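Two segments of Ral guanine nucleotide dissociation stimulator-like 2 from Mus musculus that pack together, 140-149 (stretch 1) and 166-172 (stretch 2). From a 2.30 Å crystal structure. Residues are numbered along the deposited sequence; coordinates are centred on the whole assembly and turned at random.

Stretch 1 140-149: QLDRLESFLL
Stretch 2, residues 166-172: LIRNLRA

The contact is a nearly antiparallel pairing of two helical segments from one chain, held by a strip of leucine and isoleucine side chains and closed on one flank by a single salt bridge between Glu145 and Arg171. Residues 140-149 are helical throughout, within a helix that extends beyond both ends of the stretch, and residues 166-171 run in the reverse sense with an angle of 164° between the N-to-C directions. The backbone torsions are helical, with phi from -77° to -57° and psi from -51° to -23°. The axes approach to 11.2 Å, a separation wide enough for branched side chains to fill the space between them, and 353 Å² of surface is buried in total.

The register is set by two CA pairs: Leu141 CA lies 7.7 Å from Leu170 CA, and Glu145 CA lies 7.1 Å from Ile167 CA. Advancing four residues along the first helix thus corresponds to stepping back three along the second, as the antiparallel direction requires. Leu141, Leu144, Glu145 and Leu148 all direct their CA-to-CB bonds toward the second helix, which answers with Leu166, Ile167 and Leu170.

Ile167, with chi1 m and chi2 t, has the largest covered area and touches three residues of the opposing helix. Its CD1 packs 3.8 Å from Leu148 CD1 (Leu148 is m, t), while its CG2 lies 4.2 Å from Leu141 CD2 and 3.4 Å from Glu145 OE1. Leu141 has an off-well chi1 of -145° with chi2 t; its CD1 reaches 4.1 Å from Leu170 CB and sits 3.4 Å from the carbonyl oxygen, Leu170 O, so this methyl packs against backbone as well as side chain. Leu144 (t, p) completes the apolar strip, its CD2 4.2 Å from CD1 of Leu170 (m, t).

Glu145 (chi1 86°, chi2 t, chi3 70°) lays its carboxylate against both Ile167 and Arg171: Glu145 OE1 is 3.4 Å from the methyl Ile167 CG2 and also 3.6 Å from Arg171 NH2, while Glu145 OE2 is the nearer oxygen to Arg171 NH2, at 3.2 Å. The OE2-NH2 pair is a salt bridge and also a hydrogen bond, donated by NH2 with an N-H...O angle of 146°. Arg171 starts sideways to the first helix, but its extended side chain (m, t, t, chi4 178°) brings the guanidinium nearer, and OE2 meets it at the edge, near its plane, as suits an N-H donor.

Within the helices, Glu145 N bonds Leu141 O at 3.0 Å and Arg171 N bonds Ile167 O at 2.8 Å, helping to fix the spacing of the contacting residues.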

# COMPACT_ATOMS: atom_id res chain seq x y z
N GLN A 140 20.12 -10.90 -17.35
CA GLN A 140 20.68 -9.66 -16.81
C GLN A 140 21.61 -9.92 -15.62
O GLN A 140 22.55 -9.16 -15.38
CB GLN A 140 19.57 -8.69 -16.41
CG GLN A 140 18.82 -8.07 -17.58
CD GLN A 140 17.65 -8.92 -18.08
OE1 GLN A 140 17.45 -10.05 -17.64
NE2 GLN A 140 16.88 -8.36 -19.00
N LEU A 141 21.32 -11.00 -14.88
CA LEU A 141 22.16 -11.42 -13.75
C LEU A 141 23.51 -11.92 -14.25
O LEU A 141 24.56 -11.54 -13.71
CB LEU A 141 21.45 -12.52 -12.94
CG LEU A 141 21.63 -12.58 -11.42
CD1 LEU A 141 20.64 -13.58 -10.83
CD2 LEU A 141 23.05 -12.93 -10.99
N ASP A 142 23.49 -12.76 -15.29
CA ASP A 142 24.71 -13.26 -15.93
C ASP A 142 25.49 -12.11 -16.57
O ASP A 142 26.72 -12.11 -16.57
CB ASP A 142 24.37 -14.31 -17.00
CG ASP A 142 23.57 -15.49 -16.45
OD1 ASP A 142 23.66 -15.77 -15.23
OD2 ASP A 142 22.86 -16.14 -17.24
N ARG A 143 24.75 -11.14 -17.10
CA ARG A 143 25.31 -9.92 -17.68
C ARG A 143 26.06 -9.11 -16.62
O ARG A 143 27.07 -8.48 -16.91
CB ARG A 143 24.17 -9.08 -18.26
CG ARG A 143 24.47 -8.40 -19.58
CD ARG A 143 23.28 -7.54 -19.98
NE ARG A 143 23.46 -6.89 -21.27
CZ ARG A 143 22.58 -6.06 -21.82
NH1 ARG A 143 21.45 -5.76 -21.19
NH2 ARG A 143 22.84 -5.52 -23.01
N LEU A 144 25.55 -9.14 -15.38
CA LEU A 144 26.16 -8.41 -14.27
C LEU A 144 27.40 -9.10 -13.71
O LEU A 144 28.45 -8.46 -13.56
CB LEU A 144 25.13 -8.17 -13.16
CG LEU A 144 25.62 -7.56 -11.83
CD1 LEU A 144 26.05 -6.10 -12.00
CD2 LEU A 144 24.56 -7.69 -10.75
N GLU A 145 27.28 -10.39 -13.40
CA GLU A 145 28.37 -11.11 -12.74
C GLU A 145 29.55 -11.42 -13.66
O GLU A 145 30.68 -11.60 -13.19
CB GLU A 145 27.86 -12.36 -12.00
CG GLU A 145 27.75 -13.64 -12.82
CD GLU A 145 27.49 -14.86 -11.95
OE1 GLU A 145 26.38 -14.98 -11.39
OE2 GLU A 145 28.40 -15.71 -11.82
N SER A 146 29.30 -11.45 -14.97
CA SER A 146 30.37 -11.58 -15.96
C SER A 146 31.14 -10.26 -16.07
O SER A 146 32.34 -10.27 -16.35
CB SER A 146 29.82 -11.99 -17.32
OG SER A 146 29.03 -10.97 -17.90
N PHE A 147 30.44 -9.15 -15.85
CA PHE A 147 31.05 -7.82 -15.85
C PHE A 147 31.99 -7.64 -14.65
O PHE A 147 33.06 -7.04 -14.78
CB PHE A 147 29.97 -6.73 -15.85
CG PHE A 147 30.43 -5.41 -15.29
CD1 PHE A 147 31.12 -4.49 -16.09
CD2 PHE A 147 30.17 -5.07 -13.97
CE1 PHE A 147 31.55 -3.27 -15.57
CE2 PHE A 147 30.60 -3.85 -13.44
CZ PHE A 147 31.28 -2.95 -14.25
N LEU A 148 31.58 -8.17 -13.50
CA LEU A 148 32.34 -8.04 -12.25
C LEU A 148 33.63 -8.84 -12.26
O LEU A 148 34.67 -8.36 -11.80
CB LEU A 148 31.46 -8.44 -11.05
CG LEU A 148 30.29 -7.52 -10.70
CD1 LEU A 148 29.22 -8.27 -9.94
CD2 LEU A 148 30.76 -6.30 -9.91
N LEU A 149 33.57 -10.07 -12.78
CA LEU A 149 34.73 -10.95 -12.89
C LEU A 149 35.70 -10.47 -13.98
O LEU A 149 36.91 -10.65 -13.86
CB LEU A 149 34.30 -12.39 -13.17
CG LEU A 149 34.04 -13.35 -12.00
CD1 LEU A 149 32.85 -12.92 -11.13
CD2 LEU A 149 33.83 -14.76 -12.52
N LEU A 166 25.88 -9.99 -2.85
CA LEU A 166 24.81 -9.50 -3.71
C LEU A 166 24.44 -10.52 -4.79
O LEU A 166 23.25 -10.78 -5.01
CB LEU A 166 25.18 -8.15 -4.35
CG LEU A 166 24.21 -7.52 -5.36
CD1 LEU A 166 22.85 -7.21 -4.75
CD2 LEU A 166 24.81 -6.28 -5.99
N ILE A 167 25.45 -11.08 -5.44
CA ILE A 167 25.25 -12.09 -6.49
C ILE A 167 24.57 -13.33 -5.91
O ILE A 167 23.60 -13.83 -6.48
CB ILE A 167 26.57 -12.47 -7.20
CG1 ILE A 167 27.29 -11.22 -7.71
CG2 ILE A 167 26.31 -13.44 -8.35
CD1 ILE A 167 28.79 -11.39 -7.89
N ARG A 168 25.08 -13.80 -4.77
CA ARG A 168 24.51 -14.94 -4.05
C ARG A 168 23.04 -14.73 -3.69
O ARG A 168 22.21 -15.62 -3.88
CB ARG A 168 25.34 -15.24 -2.79
CG ARG A 168 24.80 -16.39 -1.93
CD ARG A 168 25.71 -16.67 -0.75
NE ARG A 168 25.77 -15.56 0.21
CZ ARG A 168 25.06 -15.49 1.33
NH1 ARG A 168 24.22 -16.46 1.66
NH2 ARG A 168 25.19 -14.43 2.13
N ASN A 169 22.73 -13.53 -3.18
CA ASN A 169 21.36 -13.17 -2.82
C ASN A 169 20.44 -13.03 -4.04
O ASN A 169 19.26 -13.36 -3.96
CB ASN A 169 21.34 -11.89 -1.98
CG ASN A 169 21.89 -12.10 -0.58
OD1 ASN A 169 21.59 -13.09 0.08
ND2 ASN A 169 22.70 -11.15 -0.11
N LEU A 170 21.00 -12.56 -5.15
CA LEU A 170 20.26 -12.45 -6.41
C LEU A 170 20.06 -13.81 -7.08
O LEU A 170 19.09 -14.01 -7.82
CB LEU A 170 20.94 -11.47 -7.37
CG LEU A 170 20.83 -9.96 -7.11
CD1 LEU A 170 21.88 -9.21 -7.91
CD2 LEU A 170 19.44 -9.43 -7.40
N ARG A 171 20.99 -14.73 -6.84
CA ARG A 171 20.91 -16.10 -7.35
C ARG A 171 19.73 -16.86 -6.74
O ARG A 171 19.00 -17.56 -7.46
CB ARG A 171 22.20 -16.87 -7.07
CG ARG A 171 23.35 -16.57 -8.02
CD ARG A 171 24.61 -17.29 -7.56
NE ARG A 171 25.79 -16.92 -8.35
CZ ARG A 171 27.02 -17.37 -8.13
NH1 ARG A 171 27.26 -18.22 -7.13
NH2 ARG A 171 28.02 -16.98 -8.90
N ALA A 172 19.55 -16.72 -5.43
CA ALA A 172 18.48 -17.38 -4.69
C ALA A 172 17.09 -17.05 -5.24
O ALA A 172 16.17 -17.86 -5.14
CB ALA A 172 18.56 -17.02 -3.21